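Local coordinates for peptide-binding protein (Photobacterium damsela subsp. piscicida, PDB 6SQX) that cleaves the peptidoglycan of potentially competing bacteria as a secreted NlpC/P60 endopeptidase, probably through a cysteine-peptidase mechanism, at residues Y64-W68 with G184-M188; A72-D76 with F131-C136; I98-K102 with V119-S123; N125-F131 with I190-D195; K196-I201 with V210-I215. Residue numbers count along the deposited sequence, not the author numbering.

Interaction 1 (Y64-W68 with G184-M188); sequences YYFQW and GTPIM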
# COMPACT_ATOMS: atom_id res chain seq x y z
N TYR A 64 -10.90 -5.98 7.36
CA TYR A 64 -10.88 -6.43 5.97
C TYR A 64 -12.30 -6.70 5.45
O TYR A 64 -12.60 -6.41 4.28
CB TYR A 64 -10.05 -7.71 5.87
CG TYR A 64 -9.82 -8.22 4.48
CD1 TYR A 64 -8.96 -7.56 3.61
CD2 TYR A 64 -10.40 -9.43 4.05
CE1 TYR A 64 -8.68 -8.07 2.33
CE2 TYR A 64 -10.13 -9.93 2.79
CZ TYR A 64 -9.30 -9.22 1.94
OH TYR A 64 -8.99 -9.73 0.68
N TYR A 65 -13.17 -7.23 6.31
CA TYR A 65 -14.56 -7.51 5.93
C TYR A 65 -15.54 -6.40 6.32
O TYR A 65 -16.75 -6.61 6.22
CB TYR A 65 -15.03 -8.86 6.52
CG TYR A 65 -14.26 -10.03 5.92
CD1 TYR A 65 -14.51 -10.46 4.61
CD2 TYR A 65 -13.28 -10.70 6.65
CE1 TYR A 65 -13.81 -11.54 4.06
CE2 TYR A 65 -12.58 -11.76 6.09
CZ TYR A 65 -12.85 -12.18 4.81
OH TYR A 65 -12.14 -13.27 4.26
N PHE A 66 -15.03 -5.23 6.70
CA PHE A 66 -15.91 -4.17 7.18
C PHE A 66 -16.96 -3.80 6.15
O PHE A 66 -18.11 -3.48 6.50
CB PHE A 66 -15.06 -2.95 7.51
CG PHE A 66 -15.86 -1.79 8.02
CD1 PHE A 66 -16.46 -1.83 9.27
CD2 PHE A 66 -16.00 -0.65 7.25
CE1 PHE A 66 -17.18 -0.72 9.75
CE2 PHE A 66 -16.71 0.47 7.71
CZ PHE A 66 -17.32 0.40 8.96
N GLN A 67 -16.61 -3.81 4.86
CA GLN A 67 -17.60 -3.41 3.85
C GLN A 67 -18.74 -4.41 3.71
O GLN A 67 -19.74 -4.10 3.06
CB GLN A 67 -16.95 -3.19 2.47
CG GLN A 67 -15.85 -2.14 2.48
CD GLN A 67 -16.29 -0.78 2.98
OE1 GLN A 67 -17.47 -0.42 2.97
NE2 GLN A 67 -15.32 0.01 3.37
N TRP A 68 -18.58 -5.62 4.24
CA TRP A 68 -19.64 -6.61 4.23
C TRP A 68 -20.41 -6.62 5.53
O TRP A 68 -21.32 -7.44 5.71
CB TRP A 68 -19.07 -8.01 3.93
CG TRP A 68 -18.62 -8.23 2.54
CD1 TRP A 68 -18.67 -7.34 1.49
CD2 TRP A 68 -17.99 -9.41 2.02
NE1 TRP A 68 -18.15 -7.93 0.34
CE2 TRP A 68 -17.72 -9.19 0.65
CE3 TRP A 68 -17.64 -10.65 2.59
CZ2 TRP A 68 -17.11 -10.16 -0.16
CZ3 TRP A 68 -17.06 -11.61 1.77
CH2 TRP A 68 -16.78 -11.35 0.42
N GLY A 184 -10.51 -10.51 -5.26
CA GLY A 184 -10.94 -11.10 -4.01
C GLY A 184 -11.25 -10.09 -2.91
O GLY A 184 -11.80 -10.50 -1.87
N THR A 185 -10.87 -8.80 -3.09
CA THR A 185 -11.01 -7.83 -1.99
C THR A 185 -12.49 -7.53 -1.73
O THR A 185 -13.19 -7.13 -2.66
CB THR A 185 -10.30 -6.52 -2.34
OG1 THR A 185 -8.90 -6.76 -2.60
CG2 THR A 185 -10.38 -5.56 -1.18
N PRO A 186 -12.97 -7.69 -0.49
CA PRO A 186 -14.34 -7.26 -0.15
C PRO A 186 -14.48 -5.74 -0.24
O PRO A 186 -13.65 -4.99 0.29
CB PRO A 186 -14.52 -7.74 1.30
CG PRO A 186 -13.54 -8.84 1.48
CD PRO A 186 -12.32 -8.34 0.67
N ILE A 187 -15.52 -5.28 -0.93
CA ILE A 187 -15.74 -3.86 -1.16
C ILE A 187 -17.21 -3.53 -0.99
O ILE A 187 -18.07 -4.40 -0.84
CB ILE A 187 -15.24 -3.39 -2.55
CG1 ILE A 187 -15.99 -4.21 -3.63
CG2 ILE A 187 -13.72 -3.56 -2.65
CD1 ILE A 187 -15.70 -3.81 -5.04
N MET A 188 -17.50 -2.24 -1.05
CA MET A 188 -18.86 -1.77 -1.19
C MET A 188 -18.94 -0.91 -2.43
O MET A 188 -18.04 -0.10 -2.67
CB MET A 188 -19.22 -0.90 0.01
CG MET A 188 -20.65 -0.33 -0.04
SD MET A 188 -21.20 0.54 1.45
CE MET A 188 -21.45 -0.87 2.57
O HOH W 1 -10.37 -11.79 0.09
O HOH W 2 -14.28 -4.74 3.28
O HOH W 3 -11.67 -4.81 2.23

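Interaction 2 (A72-D76 with F131-C136); sequences ANQND and FPNIPC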
# COMPACT_ATOMS: atom_id res chain seq x y z
N ALA A 72 -21.27 -0.73 7.96
CA ALA A 72 -20.82 0.09 6.85
C ALA A 72 -22.01 0.64 6.07
O ALA A 72 -23.09 0.03 6.02
CB ALA A 72 -19.96 -0.78 5.93
N ASN A 73 -21.81 1.80 5.44
CA ASN A 73 -22.86 2.41 4.63
C ASN A 73 -22.23 3.14 3.45
O ASN A 73 -21.00 3.30 3.37
CB ASN A 73 -23.79 3.33 5.47
CG ASN A 73 -23.08 4.57 5.97
OD1 ASN A 73 -22.56 5.36 5.19
ND2 ASN A 73 -23.06 4.76 7.30
N GLN A 74 -23.08 3.58 2.52
CA GLN A 74 -22.58 4.16 1.27
C GLN A 74 -22.18 5.62 1.39
O GLN A 74 -21.62 6.18 0.43
CB GLN A 74 -23.61 4.03 0.15
CG GLN A 74 -23.86 2.61 -0.35
CD GLN A 74 -24.98 2.59 -1.34
OE1 GLN A 74 -26.09 3.07 -1.02
NE2 GLN A 74 -24.73 2.11 -2.54
N ASN A 75 -22.41 6.26 2.55
CA ASN A 75 -22.18 7.70 2.71
C ASN A 75 -20.89 8.05 3.44
O ASN A 75 -20.38 9.17 3.28
CB ASN A 75 -23.38 8.34 3.42
CG ASN A 75 -24.65 8.13 2.65
OD1 ASN A 75 -24.83 8.71 1.58
ND2 ASN A 75 -25.53 7.28 3.18
N ASP A 76 -20.40 7.14 4.27
CA ASP A 76 -19.31 7.38 5.20
C ASP A 76 -18.14 6.48 4.82
O ASP A 76 -18.33 5.29 4.55
CB ASP A 76 -19.73 7.04 6.65
CG ASP A 76 -20.95 7.84 7.14
OD1 ASP A 76 -21.17 8.95 6.60
OD2 ASP A 76 -21.64 7.34 8.05
N PHE A 131 -25.97 11.12 -6.27
CA PHE A 131 -25.20 10.33 -5.31
C PHE A 131 -26.04 9.93 -4.10
O PHE A 131 -26.76 10.77 -3.54
CB PHE A 131 -24.01 11.16 -4.81
CG PHE A 131 -23.12 10.42 -3.82
CD1 PHE A 131 -23.43 10.41 -2.46
CD2 PHE A 131 -22.01 9.68 -4.26
CE1 PHE A 131 -22.65 9.70 -1.55
CE2 PHE A 131 -21.23 9.00 -3.34
CZ PHE A 131 -21.53 8.99 -1.99
N PRO A 132 -25.93 8.68 -3.63
CA PRO A 132 -25.23 7.55 -4.25
C PRO A 132 -26.22 6.81 -5.15
O PRO A 132 -27.34 6.52 -4.69
CB PRO A 132 -24.81 6.71 -3.04
CG PRO A 132 -25.91 6.92 -2.03
CD PRO A 132 -26.41 8.34 -2.27
N ASN A 133 -25.87 6.53 -6.41
CA ASN A 133 -26.88 6.05 -7.35
C ASN A 133 -26.93 4.53 -7.49
O ASN A 133 -27.72 4.04 -8.31
CB ASN A 133 -26.77 6.72 -8.72
CG ASN A 133 -25.52 6.31 -9.47
OD1 ASN A 133 -24.85 5.33 -9.13
ND2 ASN A 133 -25.20 7.07 -10.51
N ILE A 134 -26.17 3.78 -6.70
CA ILE A 134 -26.26 2.32 -6.69
C ILE A 134 -27.18 1.92 -5.54
O ILE A 134 -26.85 2.20 -4.38
CB ILE A 134 -24.88 1.66 -6.57
CG1 ILE A 134 -24.08 1.93 -7.84
CG2 ILE A 134 -25.04 0.14 -6.34
CD1 ILE A 134 -22.69 1.32 -7.87
N PRO A 135 -28.33 1.30 -5.80
CA PRO A 135 -29.23 0.96 -4.69
C PRO A 135 -28.58 -0.03 -3.74
O PRO A 135 -27.69 -0.79 -4.13
CB PRO A 135 -30.43 0.32 -5.39
CG PRO A 135 -30.30 0.67 -6.84
CD PRO A 135 -28.84 0.87 -7.11
N CYS A 136 -29.01 -0.01 -2.48
CA CYS A 136 -28.41 -0.94 -1.53
C CYS A 136 -29.45 -1.66 -0.67
O CYS A 136 -29.17 -2.01 0.48
CB CYS A 136 -27.33 -0.29 -0.66
SG CYS A 136 -26.19 -1.53 0.05
O HOH W 4 -28.32 3.91 -2.31

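Interaction 3 (I98-K102 with V119-S123); sequences IRYYK and VNSIS. With EDO (1,2-ethanediol), chain H; EDO (1,2-ethanediol), chain U.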
# COMPACT_ATOMS: atom_id res chain seq x y z
N ILE A 98 -12.87 16.99 -7.21
CA ILE A 98 -13.17 17.75 -8.42
C ILE A 98 -12.60 19.15 -8.32
O ILE A 98 -11.92 19.64 -9.23
CB ILE A 98 -14.69 17.79 -8.67
CG1 ILE A 98 -15.21 16.41 -9.06
CG2 ILE A 98 -15.02 18.75 -9.80
CD1 ILE A 98 -16.73 16.34 -9.06
N ARG A 99 -12.90 19.84 -7.21
CA ARG A 99 -12.43 21.21 -7.02
C ARG A 99 -10.91 21.29 -7.08
O ARG A 99 -10.34 22.25 -7.63
CB ARG A 99 -12.96 21.76 -5.69
CG ARG A 99 -12.75 23.26 -5.48
CD ARG A 99 -13.52 23.77 -4.26
NE ARG A 99 -13.07 23.16 -3.01
CZ ARG A 99 -13.74 22.22 -2.34
NH1 ARG A 99 -13.23 21.73 -1.22
NH2 ARG A 99 -14.91 21.77 -2.78
N TYR A 100 -10.23 20.31 -6.48
CA TYR A 100 -8.78 20.34 -6.43
C TYR A 100 -8.18 20.36 -7.82
O TYR A 100 -7.23 21.11 -8.09
CB TYR A 100 -8.28 19.12 -5.66
CG TYR A 100 -6.80 19.12 -5.44
CD1 TYR A 100 -6.24 19.70 -4.31
CD2 TYR A 100 -5.94 18.51 -6.35
CE1 TYR A 100 -4.86 19.68 -4.10
CE2 TYR A 100 -4.57 18.50 -6.16
CZ TYR A 100 -4.03 19.08 -5.03
OH TYR A 100 -2.66 19.05 -4.87
N TYR A 101 -8.70 19.53 -8.74
CA TYR A 101 -8.14 19.47 -10.08
C TYR A 101 -8.69 20.53 -11.03
O TYR A 101 -7.99 20.92 -11.97
CB TYR A 101 -8.30 18.06 -10.66
CG TYR A 101 -7.40 17.13 -9.89
CD1 TYR A 101 -6.02 17.21 -10.06
CD2 TYR A 101 -7.91 16.18 -8.99
CE1 TYR A 101 -5.16 16.38 -9.35
CE2 TYR A 101 -7.05 15.33 -8.27
CZ TYR A 101 -5.67 15.45 -8.45
OH TYR A 101 -4.83 14.64 -7.74
N LYS A 102 -9.90 21.04 -10.77
CA LYS A 102 -10.39 22.15 -11.58
C LYS A 102 -9.49 23.37 -11.42
O LYS A 102 -9.28 24.11 -12.38
CB LYS A 102 -11.83 22.51 -11.19
CG LYS A 102 -12.89 21.70 -11.92
CD LYS A 102 -14.18 22.51 -12.07
CE LYS A 102 -15.44 21.64 -12.21
NZ LYS A 102 -15.44 20.75 -13.40
N VAL A 119 -11.35 18.71 -16.54
CA VAL A 119 -12.12 18.12 -15.45
C VAL A 119 -13.62 18.15 -15.73
O VAL A 119 -14.37 17.33 -15.18
CB VAL A 119 -11.75 18.80 -14.12
CG1 VAL A 119 -12.44 18.14 -12.93
CG2 VAL A 119 -10.24 18.80 -13.92
N ASN A 120 -14.08 19.07 -16.59
CA ASN A 120 -15.52 19.24 -16.78
C ASN A 120 -16.18 17.94 -17.25
O ASN A 120 -17.22 17.54 -16.73
CB ASN A 120 -15.82 20.39 -17.73
CG ASN A 120 -15.52 21.72 -17.11
OD1 ASN A 120 -15.17 21.78 -15.93
ND2 ASN A 120 -15.64 22.80 -17.88
N SER A 121 -15.57 17.27 -18.24
CA SER A 121 -16.16 16.04 -18.75
C SER A 121 -16.18 14.96 -17.68
O SER A 121 -17.12 14.17 -17.60
CB SER A 121 -15.41 15.58 -19.99
OG SER A 121 -14.18 14.95 -19.65
N ILE A 122 -15.14 14.93 -16.85
CA ILE A 122 -15.07 13.96 -15.77
C ILE A 122 -16.15 14.25 -14.72
O ILE A 122 -16.84 13.34 -14.25
CB ILE A 122 -13.66 13.93 -15.16
CG1 ILE A 122 -12.66 13.45 -16.21
CG2 ILE A 122 -13.62 13.04 -13.91
CD1 ILE A 122 -11.25 13.63 -15.78
N SER A 123 -16.27 15.51 -14.31
CA SER A 123 -17.29 15.89 -13.33
C SER A 123 -18.68 15.53 -13.83
O SER A 123 -19.52 15.03 -13.07
CB SER A 123 -17.18 17.39 -13.03
OG SER A 123 -18.31 17.85 -12.29
C1 EDO H . -0.71 17.49 -7.25
O1 EDO H . -1.24 18.83 -7.16
C2 EDO H . 0.35 17.27 -6.19
O2 EDO H . 1.40 18.25 -6.38
C1 EDO U . -2.44 13.66 -4.04
O1 EDO U . -1.36 13.23 -3.21
C2 EDO U . -2.39 15.18 -4.22
O2 EDO U . -3.69 15.61 -4.63

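Interaction 4 (N125-F131 with I190-D195); sequences NMNLKSF and IHMSTD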
# COMPACT_ATOMS: atom_id res chain seq x y z
N ASN A 125 -19.47 13.11 -15.91
CA ASN A 125 -19.61 11.66 -15.88
C ASN A 125 -19.77 11.13 -14.46
O ASN A 125 -20.38 10.08 -14.25
CB ASN A 125 -18.38 11.04 -16.53
CG ASN A 125 -18.59 9.60 -16.98
OD1 ASN A 125 -19.71 9.19 -17.33
ND2 ASN A 125 -17.50 8.82 -17.00
N MET A 126 -19.20 11.83 -13.47
CA MET A 126 -19.37 11.43 -12.07
C MET A 126 -20.81 11.55 -11.62
O MET A 126 -21.24 10.81 -10.72
CB MET A 126 -18.46 12.25 -11.15
CG MET A 126 -16.99 11.93 -11.39
SD MET A 126 -15.89 13.13 -10.61
CE MET A 126 -16.05 12.75 -8.86
N ASN A 127 -21.57 12.48 -12.20
CA ASN A 127 -23.01 12.62 -11.95
C ASN A 127 -23.34 12.60 -10.46
O ASN A 127 -24.16 11.80 -9.99
CB ASN A 127 -23.80 11.56 -12.72
CG ASN A 127 -25.31 11.75 -12.59
OD1 ASN A 127 -25.80 12.87 -12.44
ND2 ASN A 127 -26.05 10.65 -12.62
N LEU A 128 -22.68 13.48 -9.70
CA LEU A 128 -22.86 13.50 -8.24
C LEU A 128 -24.22 14.00 -7.79
O LEU A 128 -24.57 13.79 -6.62
CB LEU A 128 -21.76 14.35 -7.57
CG LEU A 128 -20.35 13.80 -7.72
CD1 LEU A 128 -19.34 14.69 -7.02
CD2 LEU A 128 -20.32 12.37 -7.16
N LYS A 129 -24.99 14.62 -8.67
CA LYS A 129 -26.33 15.02 -8.26
C LYS A 129 -27.19 13.82 -7.87
O LYS A 129 -28.15 13.98 -7.11
CB LYS A 129 -27.00 15.89 -9.34
CG LYS A 129 -27.23 15.16 -10.66
CD LYS A 129 -28.10 16.01 -11.60
CE LYS A 129 -28.56 15.21 -12.82
NZ LYS A 129 -27.46 14.94 -13.79
N SER A 130 -26.87 12.64 -8.38
CA SER A 130 -27.62 11.43 -8.06
C SER A 130 -26.96 10.58 -6.96
O SER A 130 -27.39 9.45 -6.73
CB SER A 130 -27.81 10.58 -9.33
OG SER A 130 -26.58 10.04 -9.78
N PHE A 131 -25.97 11.12 -6.27
CA PHE A 131 -25.20 10.33 -5.31
C PHE A 131 -26.04 9.93 -4.10
O PHE A 131 -26.76 10.77 -3.54
CB PHE A 131 -24.01 11.16 -4.81
CG PHE A 131 -23.12 10.42 -3.82
CD1 PHE A 131 -23.43 10.41 -2.46
CD2 PHE A 131 -22.01 9.68 -4.26
CE1 PHE A 131 -22.65 9.70 -1.55
CE2 PHE A 131 -21.23 9.00 -3.34
CZ PHE A 131 -21.53 8.99 -1.99
N ILE A 190 -20.65 2.08 -4.48
CA ILE A 190 -21.25 3.33 -4.03
C ILE A 190 -22.05 4.02 -5.13
O ILE A 190 -23.21 4.39 -4.93
CB ILE A 190 -20.18 4.28 -3.46
CG1 ILE A 190 -19.41 3.63 -2.31
CG2 ILE A 190 -20.82 5.62 -2.99
CD1 ILE A 190 -18.02 4.26 -2.12
N HIS A 191 -21.44 4.22 -6.30
CA HIS A 191 -21.99 5.14 -7.29
C HIS A 191 -21.39 4.78 -8.63
O HIS A 191 -20.22 4.40 -8.71
CB HIS A 191 -21.60 6.56 -6.87
CG HIS A 191 -22.27 7.65 -7.65
ND1 HIS A 191 -23.58 8.02 -7.44
CD2 HIS A 191 -21.81 8.45 -8.65
CE1 HIS A 191 -23.91 8.99 -8.27
NE2 HIS A 191 -22.85 9.29 -9.01
N MET A 192 -22.16 4.89 -9.70
CA MET A 192 -21.69 4.53 -11.03
C MET A 192 -21.68 5.76 -11.93
O MET A 192 -22.59 6.60 -11.86
CB MET A 192 -22.57 3.40 -11.63
CG MET A 192 -22.14 2.88 -13.01
SD MET A 192 -22.85 1.26 -13.43
CE MET A 192 -24.51 1.48 -12.81
N SER A 193 -20.66 5.87 -12.78
CA SER A 193 -20.56 6.97 -13.73
C SER A 193 -21.70 6.92 -14.75
O SER A 193 -22.35 5.89 -14.96
CB SER A 193 -19.20 6.93 -14.44
OG SER A 193 -19.08 5.72 -15.17
N THR A 194 -21.95 8.07 -15.39
CA THR A 194 -23.05 8.13 -16.36
C THR A 194 -22.83 7.16 -17.51
O THR A 194 -23.78 6.51 -17.98
CB THR A 194 -23.23 9.56 -16.87
OG1 THR A 194 -23.48 10.43 -15.76
CG2 THR A 194 -24.40 9.65 -17.87
N ASP A 195 -21.58 7.03 -17.98
CA ASP A 195 -21.29 6.10 -19.07
C ASP A 195 -21.18 4.66 -18.61
O ASP A 195 -20.93 3.77 -19.44
CB ASP A 195 -20.05 6.55 -19.88
CG ASP A 195 -18.75 6.48 -19.08
OD1 ASP A 195 -18.73 6.00 -17.93
OD2 ASP A 195 -17.72 6.95 -19.63

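Interaction 5 (K196-I201 with V210-I215); sequences KKWTLI and VPTSSI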
# COMPACT_ATOMS: atom_id res chain seq x y z
N LYS A 196 -21.35 4.41 -17.31
CA LYS A 196 -21.33 3.09 -16.69
C LYS A 196 -19.97 2.43 -16.70
O LYS A 196 -19.83 1.30 -16.18
CB LYS A 196 -22.39 2.13 -17.26
CG LYS A 196 -23.80 2.70 -17.16
CD LYS A 196 -24.87 1.68 -17.55
CE LYS A 196 -26.24 2.36 -17.64
NZ LYS A 196 -26.61 3.01 -16.35
N LYS A 197 -18.94 3.10 -17.22
CA LYS A 197 -17.64 2.45 -17.33
C LYS A 197 -16.86 2.43 -16.02
O LYS A 197 -15.90 1.67 -15.92
CB LYS A 197 -16.81 3.11 -18.42
CG LYS A 197 -17.42 2.99 -19.82
CD LYS A 197 -16.56 3.71 -20.85
CE LYS A 197 -17.03 3.46 -22.28
NZ LYS A 197 -16.06 4.04 -23.26
N TRP A 198 -17.22 3.27 -15.05
CA TRP A 198 -16.49 3.39 -13.80
C TRP A 198 -17.45 3.27 -12.62
O TRP A 198 -18.59 3.73 -12.68
CB TRP A 198 -15.81 4.76 -13.71
CG TRP A 198 -14.75 4.96 -14.73
CD1 TRP A 198 -14.92 5.47 -15.99
CD2 TRP A 198 -13.34 4.71 -14.58
NE1 TRP A 198 -13.70 5.53 -16.64
CE2 TRP A 198 -12.72 5.06 -15.80
CE3 TRP A 198 -12.55 4.19 -13.54
CZ2 TRP A 198 -11.34 4.94 -16.00
CZ3 TRP A 198 -11.17 4.07 -13.74
CH2 TRP A 198 -10.60 4.42 -14.97
N THR A 199 -16.96 2.69 -11.52
CA THR A 199 -17.73 2.57 -10.29
C THR A 199 -16.90 3.08 -9.14
O THR A 199 -15.71 2.76 -9.03
CB THR A 199 -18.17 1.11 -10.06
OG1 THR A 199 -19.03 0.73 -11.14
CG2 THR A 199 -18.95 0.97 -8.76
N LEU A 200 -17.51 3.92 -8.29
CA LEU A 200 -16.88 4.41 -7.08
C LEU A 200 -17.09 3.35 -6.00
O LEU A 200 -18.22 2.90 -5.79
CB LEU A 200 -17.59 5.70 -6.65
CG LEU A 200 -17.06 6.36 -5.35
CD1 LEU A 200 -15.54 6.70 -5.35
CD2 LEU A 200 -17.91 7.58 -4.97
N ILE A 201 -16.00 2.89 -5.38
CA ILE A 201 -16.02 1.80 -4.41
C ILE A 201 -15.23 2.18 -3.17
O ILE A 201 -14.46 3.15 -3.17
CB ILE A 201 -15.43 0.50 -5.01
CG1 ILE A 201 -13.90 0.64 -5.29
CG2 ILE A 201 -16.18 0.16 -6.30
CD1 ILE A 201 -13.20 -0.66 -5.58
N VAL A 210 -12.91 2.65 -9.97
CA VAL A 210 -12.29 1.54 -10.69
C VAL A 210 -13.16 1.23 -11.90
O VAL A 210 -14.34 1.57 -11.92
CB VAL A 210 -12.19 0.27 -9.82
CG1 VAL A 210 -11.23 0.48 -8.62
CG2 VAL A 210 -13.61 -0.18 -9.39
N PRO A 211 -12.61 0.55 -12.90
CA PRO A 211 -13.45 0.12 -14.02
C PRO A 211 -14.59 -0.76 -13.53
O PRO A 211 -14.39 -1.63 -12.68
CB PRO A 211 -12.49 -0.69 -14.90
CG PRO A 211 -11.13 -0.11 -14.53
CD PRO A 211 -11.21 0.13 -13.06
N THR A 212 -15.79 -0.51 -14.06
CA THR A 212 -16.93 -1.33 -13.66
C THR A 212 -16.67 -2.82 -13.91
O THR A 212 -17.10 -3.67 -13.12
CB THR A 212 -18.18 -0.83 -14.36
OG1 THR A 212 -18.39 0.53 -13.94
CG2 THR A 212 -19.42 -1.71 -14.04
N SER A 213 -15.95 -3.15 -14.98
CA SER A 213 -15.67 -4.55 -15.26
C SER A 213 -14.78 -5.21 -14.22
O SER A 213 -14.63 -6.43 -14.23
CB SER A 213 -15.01 -4.66 -16.65
OG SER A 213 -13.81 -3.91 -16.69
N SER A 214 -14.15 -4.44 -13.33
CA SER A 214 -13.24 -5.02 -12.34
C SER A 214 -13.94 -5.38 -11.04
O SER A 214 -13.31 -5.95 -10.14
CB SER A 214 -12.09 -4.06 -12.05
OG SER A 214 -12.46 -3.07 -11.10
N ILE A 215 -15.24 -5.09 -10.92
CA ILE A 215 -15.97 -5.35 -9.69
C ILE A 215 -17.30 -6.04 -9.98
O ILE A 215 -17.79 -6.06 -11.12
CB ILE A 215 -16.18 -4.04 -8.86
CG1 ILE A 215 -16.82 -2.88 -9.66
CG2 ILE A 215 -14.81 -3.53 -8.39
CD1 ILE A 215 -18.30 -2.99 -9.88
O HOH W 5 -15.85 -1.11 -17.25

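Interaction 1 (Y64-W68 with G184-M188)
A proline held among aromatic rings makes this a buried, largely apolar contact, joining the end of helix 50-64 and the short 3-10 turn after it to the start of strand 186-192 in the SH3-type sheet. Pro186 CD lies 3.8 Å from the centroid of the Tyr64 ring and Pro186 CB 3.8 Å from that of the five-membered ring of Trp68, both over the ring face, as in CH-pi contacts; Tyr65 CD1 adds a contact at 3.7 Å to Pro186 CG. Beyond the proline, Gln67 lies along the strand, with its CB 3.5 Å from Ile187 C, while its OE1 is hydrogen-bonded to Lys202 and Trp68 NE1 to Gly143 O. Direct hydrogen bonds between the segments are absent; waters bridge instead, one joining Tyr64 OH (2.5 Å) to Gly184 O (2.7 Å) and two linking Tyr64 O to Pro186 O, one of these also accepting from Gln67 N. Cohesion thus comes from ring-face packing, with water taking up carbonyls that no donor of the facing segment reaches.

Interaction 2 (A72-D76 with F131-C136)
A cis peptide bond before Pro132 marks one side of this contact, and neither side contains a regular helix or, apart from the very start of strand 76-78, a strand: two loops meet at the surface beside the SH3-type sheet. The loop 72-76 is shaped by an Asx turn, in which Asn73 OD1 accepts from Asn75 N at 2.8 Å and also from Asp76 N at 2.9 Å, while Asn73 ND2 donates to Asp76 OD2 at 3.0 Å. This local network folds the loop around Gln74, whose side chain reaches across to the loop 131-136. There its apolar stem and amide lie among Pro132, Ile134 and Cys136, with Gln74 OE1 3.6 Å from Cys136 CB and 4.0 Å from Pro132 CG. Cys136 is itself tied to Cys141 by a disulfide, so the end of this segment is covalently tied to the chain just before strand 142-145. Phe131 packs beside the turn, its CZ 3.7 Å from Gln74 O and its CE1 3.9 Å from Asn75 OD1. The amide of Gln74 also reaches Leu189 O on strand 186-192, so one side chain links both loops to the sheet. Across the contact Gln74 NE2 donates to Ile134 O at 2.8 Å and nearly linearly, while a water donates to both Gln74 OE1 (2.7 Å) and Ile134 O (3.1 Å).

Interaction 3 (I98-K102 with V119-S123)
Val119 projects from helix 118-126 onto the side of helix 90-102, its CG1 3.7 Å from Lys102 CG and 4.1 Å from Ile98 CG2, and its CG2 3.9 Å from Tyr101 CB. These three residues cover much of the valine, filling the space between two helix segments that run antiparallel, with axes 10.3 Å apart and an angle of 164° between their directions. The two helices form an antiparallel pair, joined by the long loop between residues 102 and 118. One turn from Val119, Ile98 CD1 approaches Ser123 OG at 3.9 Å. At the exposed border the long Lys102 side chain crosses the gap, and its NZ donates to Asn120 OD1 at 2.7 Å while lying 3.8 Å from Ser123 CB. The ring of Tyr101 meets that of Phe160, so the helix pair also touches the SH3-type part of the chain. The chemistry is thus divided: aliphatic groups form the inner part of the helix pair, and a lysine-amide hydrogen bond closes its solvent-facing edge.

Interaction 4 (N125-F131 with I190-D195)
Where helix 118-126 ends, its last carbonyls are taken up by the end of strand 186-192 and the turn that follows. Asn125 O accepts from Thr194 N at 2.8 Å, and the Asn125 side chain continues the pairing: its OD1 receives Asp195 N at 2.9 Å, while its ND2 gives a weak bond of 3.2 Å to Asp195 OD1. Asp195 OD1 also accepts from Ser193 OG at 2.8 Å and from Lys197 N. His191 serves the next two carbonyls, NE2 donating to Met126 O at 2.8 Å and, weakly, to Asn127 O at 3.0 Å; its ND1 accepts a hydrogen bond from Asn133 N, so both ring nitrogens have partners. In the SH3-type sheet, Ile190 and His191 together face Leu200, forming a classic beta bulge in this strand. Asn127, with positive phi, turns the chain out of the helix, and Ser130 OG returns to Asn127 O at 3.0 Å. Phe131 packs against the same strand, its CE2 3.4 Å from Ile190 CG2 and its CD2 3.9 Å from His191 ND1.

Interaction 5 (K196-I201 with V210-I215)
Paired backbone hydrogen bonds lead this contact: Thr199 N donates to Val210 O at 2.9 Å and Val210 N to Thr199 O at 3.0 Å, the two bonds of an antiparallel hydrogen-bonded pair. Next to it Trp198 and Pro211 form a non-hydrogen-bonded pair with CA atoms 4.5 Å apart, a position that suits a residue without an amide hydrogen. Beyond the proline the hydrogen bonding, though not the strand, continues with Thr212, whose N reaches Lys197 O at 2.9 Å in a nearly straight bond and whose OG1 donates to Lys196 O at 2.8 Å. The threonine thus holds two successive carbonyls of the incoming loop while its own chain turns into the 3-10 segment 212-214. Water adds a bridge, donating to Lys197 O and accepting from Ser213 N, each at 3.1 Å. Further out, the contacts become apolar. Ile201 CD1 lies 3.8 Å from Val210 CG1 and 4.3 Å from Ile215 CG2, and this group continues onto Leu189 of strand 186-192. Trp198 touches the proline, its CZ3 4.0 Å from Pro211 CD, and also meets Trp209 and Pro155. This is the open end of the beta hairpin of strands 198-203 and 206-211, and its passage through a 3-10 turn into strand 215-217 is characteristic of the small SH3 barrel.

How the interactions relate
The contacts show how helices and loops earlier in the chain pack against an SH3-type sheet. Interactions 1 and 4 use opposite ends of strand 186-192, their centres about 21 Å apart, and interaction 5 lies on the next strand, 198-203. Centre to centre, interaction 2 is about 14 Å from interaction 1 and about 11 Å from interaction 4, with which it shares Phe131. Interaction 3, its centre about 28 Å from that of interaction 1, is nested within the latter's loop; it shares helix 118-126 with interaction 4 and touches it where Ile98 meets Met126 and Leu128. Interactions 1, 2 and 4 bring the earlier chain onto the sheet, 3 joins two helices, and 5, last along the chain, lies within the sheet itself.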